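Cellulase (Xanthomonas axonopodis pv. citri, PDB 5HOS) is an endo-beta-1,4-glucanase of glycoside hydrolase family 5, which probably hydrolyses internal beta-1,4 links of cellulose-like glucans. Local coordinates at residues I176-R180 with I217-R223; I111-H115 with L138-L142. All coordinates share one frame; numbering follows the deposited sequence. Where two conformers were deposited one is given.

Overall arrangement
The chain folds as a (beta/alpha)8 barrel; contact 2 packs an outer helix on a barrel strand, and contact 1 ties the next outer helix to the loop before strand 224-231. Following the chain from the N terminus, strand 109-114 comes first; the chain then leaves the barrel wall, and contact 2 closes that loop when helix 132-145 folds back over the same strand. After strand 152-155 helix 165-181 opens contact 1, which closes beyond strand 188-191, at loop 217-223. The two loops therefore follow one another and neither nest nor cross. Their centres lie about 14 Å apart, and the two helices meet directly: T178 packs on R140 and I179 on W139.

Contact 1: I176-R180 with I217-R223; sequences IDTIR and IRDPLNR. With SO4 (sulfate ion), chain B.
R180 lays the end of its side chain over L221, with CD 3.6 Å from L221 CG and L221 CB against one face of the guanidinium. In this (beta/alpha)8 barrel R180 sits near the C-terminal end of outer helix 165-181, and it ties that helix to the loop leading into strand 224-231, at the end of the barrel where the strands begin. A bend at chi2 (-37°) swings the guanidinium over the loop, where it grips D219 side-on: NE donates to OD1 of D219 at 2.8 Å and NH2 donates to its OD2, also at 2.8 Å. Both bonds are nearly straight and use the syn lone pairs, and the two flat groups lie almost in one plane, 12° apart. The loop's own backbone comes at D219 from above the carboxylate plane. L221 N binds OD1, making an Asx turn at the head of the type I turn from D219 to N222, and R223 N binds OD2 at 2.8 Å. Each oxygen of this buried carboxylate thus takes two donors, which fixes its rotation and probably favours the charged form. NH1 of R180 is spoken for by the carbonyls of A184 and N186.

One helical turn back, I176 points CG2 at the loop backbone, 3.6 Å from R218 O, and its CD1 meets CG2 of I217. D177 brings OD1 to within 3.5 Å of P220 CD, the two side chains crossing at about a right angle. At the far end of the loop R223 stretches out to a sulfate, probably from the crystallisation liquor, that K28, Y29 and R266 also bind; its NE donates to O1 at 3.1 Å and its NH2 to O3 at 3.0 Å.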
# COMPACT_ATOMS: atom_id res chain seq x y z
N ILE A 176 11.08 -10.24 5.76
CA ILE A 176 12.17 -9.38 5.25
C ILE A 176 13.45 -10.20 5.09
O ILE A 176 14.10 -10.17 4.04
CB ILE A 176 12.42 -8.17 6.17
CG1 ILE A 176 11.24 -7.18 6.11
CG2 ILE A 176 13.72 -7.44 5.83
CD1 ILE A 176 11.17 -6.25 7.30
N ASP A 177 13.81 -10.94 6.13
CA ASP A 177 15.01 -11.78 6.09
C ASP A 177 14.94 -12.82 4.96
O ASP A 177 15.93 -13.06 4.25
CB ASP A 177 15.26 -12.47 7.44
CG ASP A 177 15.69 -11.49 8.54
OD1 ASP A 177 15.97 -10.30 8.26
OD2 ASP A 177 15.75 -11.91 9.71
N THR A 178 13.77 -13.43 4.80
CA THR A 178 13.53 -14.41 3.74
C THR A 178 13.72 -13.80 2.35
O THR A 178 14.38 -14.38 1.49
CB THR A 178 12.11 -14.99 3.86
OG1 THR A 178 11.98 -15.63 5.14
CG2 THR A 178 11.83 -16.00 2.76
N ILE A 179 13.15 -12.62 2.15
CA ILE A 179 13.30 -11.90 0.90
C ILE A 179 14.77 -11.66 0.60
O ILE A 179 15.22 -11.93 -0.52
CB ILE A 179 12.49 -10.58 0.89
CG1 ILE A 179 11.00 -10.91 0.82
CG2 ILE A 179 12.87 -9.71 -0.30
CD1 ILE A 179 10.09 -9.77 1.19
N ARG A 180 15.51 -11.16 1.58
CA ARG A 180 16.93 -10.85 1.38
C ARG A 180 17.78 -12.08 1.15
O ARG A 180 18.77 -12.02 0.40
CB ARG A 180 17.50 -10.00 2.54
CG ARG A 180 16.89 -8.60 2.68
CD ARG A 180 16.59 -7.93 1.34
NE ARG A 180 16.15 -6.55 1.51
CZ ARG A 180 15.56 -5.83 0.56
NH1 ARG A 180 15.33 -6.35 -0.65
NH2 ARG A 180 15.17 -4.59 0.83
N ILE A 217 12.80 -3.05 13.79
CA ILE A 217 12.85 -3.65 12.44
C ILE A 217 14.19 -3.34 11.77
O ILE A 217 14.66 -2.20 11.79
CB ILE A 217 11.71 -3.17 11.51
CG1 ILE A 217 10.41 -3.90 11.87
CG2 ILE A 217 12.01 -3.43 10.02
CD1 ILE A 217 10.38 -5.39 11.56
N ARG A 218 14.76 -4.38 11.17
CA ARG A 218 16.01 -4.27 10.43
C ARG A 218 15.82 -4.90 9.04
O ARG A 218 14.91 -5.71 8.80
CB ARG A 218 17.14 -4.94 11.20
CG ARG A 218 17.46 -4.29 12.55
CD ARG A 218 18.11 -2.90 12.42
NE ARG A 218 18.27 -2.24 13.73
CZ ARG A 218 17.38 -1.42 14.31
NH1 ARG A 218 16.21 -1.11 13.74
NH2 ARG A 218 17.66 -0.89 15.50
N ASP A 219 16.67 -4.49 8.12
CA ASP A 219 16.69 -5.02 6.76
C ASP A 219 18.15 -5.36 6.45
O ASP A 219 18.97 -4.44 6.43
CB ASP A 219 16.17 -3.97 5.78
CG ASP A 219 16.19 -4.44 4.33
OD1 ASP A 219 16.71 -5.54 4.02
OD2 ASP A 219 15.67 -3.69 3.47
N PRO A 220 18.46 -6.64 6.19
CA PRO A 220 19.85 -7.00 5.79
C PRO A 220 20.47 -6.20 4.63
O PRO A 220 21.70 -6.10 4.57
CB PRO A 220 19.74 -8.48 5.42
CG PRO A 220 18.63 -8.99 6.30
CD PRO A 220 17.63 -7.85 6.37
N LEU A 221 19.66 -5.67 3.71
CA LEU A 221 20.15 -4.79 2.63
C LEU A 221 19.82 -3.30 2.82
O LEU A 221 20.16 -2.48 1.98
CB LEU A 221 19.62 -5.27 1.26
CG LEU A 221 19.96 -6.69 0.79
CD1 LEU A 221 19.50 -6.89 -0.65
CD2 LEU A 221 21.45 -7.00 0.89
N ASN A 222 19.17 -2.95 3.92
CA ASN A 222 18.83 -1.57 4.23
C ASN A 222 18.14 -0.81 3.08
O ASN A 222 18.54 0.28 2.71
CB ASN A 222 20.07 -0.81 4.71
CG ASN A 222 19.72 0.44 5.50
OD1 ASN A 222 18.59 0.60 5.99
ND2 ASN A 222 20.68 1.34 5.62
N ARG A 223 17.08 -1.41 2.52
CA ARG A 223 16.30 -0.76 1.48
C ARG A 223 14.81 -1.02 1.71
O ARG A 223 14.21 -1.90 1.08
CB ARG A 223 16.71 -1.23 0.08
CG ARG A 223 16.23 -0.25 -0.98
CD ARG A 223 16.16 -0.86 -2.36
NE ARG A 223 15.52 0.06 -3.30
CZ ARG A 223 15.28 -0.22 -4.58
NH1 ARG A 223 15.65 -1.40 -5.10
NH2 ARG A 223 14.69 0.68 -5.35
S SO4 B . 14.36 3.69 -2.87
O1 SO4 B . 14.86 2.70 -1.88
O2 SO4 B . 15.51 4.34 -3.53
O3 SO4 B . 13.54 3.00 -3.88
O4 SO4 B . 13.56 4.73 -2.18

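Contact 2: I111-H115 with L138-L142; sequences IVDVH and LWRRL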
# COMPACT_ATOMS: atom_id res chain seq x y z
N ILE A 111 3.80 -1.45 -6.76
CA ILE A 111 3.85 -2.07 -5.45
C ILE A 111 2.92 -3.26 -5.51
O ILE A 111 1.72 -3.10 -5.72
CB ILE A 111 3.36 -1.11 -4.33
CG1 ILE A 111 4.20 0.16 -4.28
CG2 ILE A 111 3.36 -1.81 -2.97
CD1 ILE A 111 3.50 1.32 -3.58
N VAL A 112 3.47 -4.46 -5.33
CA VAL A 112 2.65 -5.65 -5.19
C VAL A 112 2.21 -5.69 -3.73
O VAL A 112 3.03 -5.90 -2.84
CB VAL A 112 3.42 -6.94 -5.55
CG1 VAL A 112 2.53 -8.16 -5.34
CG2 VAL A 112 3.90 -6.87 -7.00
N ASP A 113 0.91 -5.47 -3.51
CA ASP A 113 0.33 -5.36 -2.16
C ASP A 113 -0.45 -6.63 -1.87
O ASP A 113 -1.52 -6.84 -2.44
CB ASP A 113 -0.56 -4.09 -2.08
CG ASP A 113 -1.73 -4.20 -1.08
OD1 ASP A 113 -1.61 -4.86 -0.02
OD2 ASP A 113 -2.79 -3.60 -1.37
N VAL A 114 0.09 -7.46 -0.99
CA VAL A 114 -0.61 -8.66 -0.53
C VAL A 114 -1.68 -8.14 0.43
O VAL A 114 -1.38 -7.77 1.56
CB VAL A 114 0.35 -9.65 0.15
CG1 VAL A 114 -0.41 -10.88 0.65
CG2 VAL A 114 1.46 -10.07 -0.82
N HIS A 115 -2.92 -8.10 -0.06
CA HIS A 115 -3.98 -7.30 0.53
C HIS A 115 -4.83 -8.13 1.48
O HIS A 115 -6.02 -8.32 1.27
CB HIS A 115 -4.83 -6.65 -0.57
CG HIS A 115 -5.62 -5.45 -0.11
ND1 HIS A 115 -5.11 -4.17 -0.14
CD2 HIS A 115 -6.89 -5.33 0.34
CE1 HIS A 115 -6.02 -3.32 0.28
NE2 HIS A 115 -7.11 -4.00 0.59
N LEU A 138 5.44 -17.49 0.87
CA LEU A 138 4.87 -16.56 -0.12
C LEU A 138 5.93 -15.57 -0.59
O LEU A 138 6.15 -15.42 -1.80
CB LEU A 138 3.69 -15.77 0.45
CG LEU A 138 3.14 -14.62 -0.41
CD1 LEU A 138 2.52 -15.13 -1.70
CD2 LEU A 138 2.14 -13.77 0.36
N TRP A 139 6.56 -14.89 0.36
CA TRP A 139 7.52 -13.83 0.02
C TRP A 139 8.81 -14.34 -0.59
O TRP A 139 9.40 -13.64 -1.40
CB TRP A 139 7.74 -12.86 1.19
CG TRP A 139 6.68 -11.80 1.16
CD1 TRP A 139 5.69 -11.59 2.07
CD2 TRP A 139 6.45 -10.87 0.09
NE1 TRP A 139 4.88 -10.57 1.66
CE2 TRP A 139 5.31 -10.11 0.44
CE3 TRP A 139 7.10 -10.60 -1.12
CZ2 TRP A 139 4.82 -9.08 -0.37
CZ3 TRP A 139 6.61 -9.57 -1.94
CH2 TRP A 139 5.47 -8.83 -1.56
N ARG A 140 9.24 -15.55 -0.23
CA ARG A 140 10.36 -16.20 -0.92
C ARG A 140 10.05 -16.34 -2.41
O ARG A 140 10.85 -15.95 -3.26
CB ARG A 140 10.67 -17.58 -0.32
CG ARG A 140 11.93 -18.23 -0.88
CD ARG A 140 12.17 -19.62 -0.30
NE ARG A 140 11.01 -20.50 -0.49
CZ ARG A 140 10.69 -21.14 -1.62
NH1 ARG A 140 11.44 -21.03 -2.73
NH2 ARG A 140 9.61 -21.90 -1.65
N ARG A 141 8.88 -16.89 -2.70
CA ARG A 141 8.45 -17.13 -4.08
C ARG A 141 8.22 -15.85 -4.87
O ARG A 141 8.60 -15.77 -6.03
CB ARG A 141 7.19 -18.01 -4.11
CG ARG A 141 7.44 -19.42 -3.59
CD ARG A 141 6.15 -20.21 -3.55
NE ARG A 141 6.30 -21.55 -2.97
CZ ARG A 141 6.73 -22.64 -3.62
NH1 ARG A 141 7.10 -22.60 -4.89
NH2 ARG A 141 6.80 -23.79 -2.96
N LEU A 142 7.62 -14.84 -4.25
CA LEU A 142 7.43 -13.54 -4.92
C LEU A 142 8.77 -12.87 -5.16
O LEU A 142 8.98 -12.28 -6.22
CB LEU A 142 6.52 -12.60 -4.14
CG LEU A 142 5.03 -12.67 -4.46
CD1 LEU A 142 4.27 -11.83 -3.44
CD2 LEU A 142 4.73 -12.18 -5.87
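With chi1 near 180° in both (178° in V114, 171° in L138), CG1 of V114 and CG of L138 each lie opposite the main-chain nitrogen, which turns the branched ends tip to tip, V114 CG1 lying 3.9 Å from L138 CD2. The other methyl of V114, CG2, is shared. It touches the six-membered part of the W139 indole obliquely, 3.5 Å from CZ2, and comes within 4.2 Å of CD1 of L142. The indole slides past V114 in the opposite direction, bringing its rim to the strand backbone: CH2 stops 4.0 Å from the carbonyl O of V112, which lies near the ring plane.

These residues join the first two elements of a beta-alpha-beta unit of the (beta/alpha)8 barrel. After strand 109-114 a long connection, with a small hairpin in it, leads to helix 132-145, whose segment 138-142 runs nearly antiparallel to strand residues 111-114 (159°); the neighbouring parallel strand 152-155 follows. V112 and V114 point outward to the helix, whereas D113, between them, points away from it; on that inner side H115 ND1 donates to the syn lone pair of D113 OD2.

On the helix, L142 lies one turn after L138 and presses CD1 against a face of the W139 ring, 3.6 Å above its plane and toward the rim. W77 flanks V114 and L138, and F135 and F154 also meet the indole. Its buried NE1 is satisfied by the carbonyl O of L156, beyond the next strand, which helps to fix the tilt of the ring.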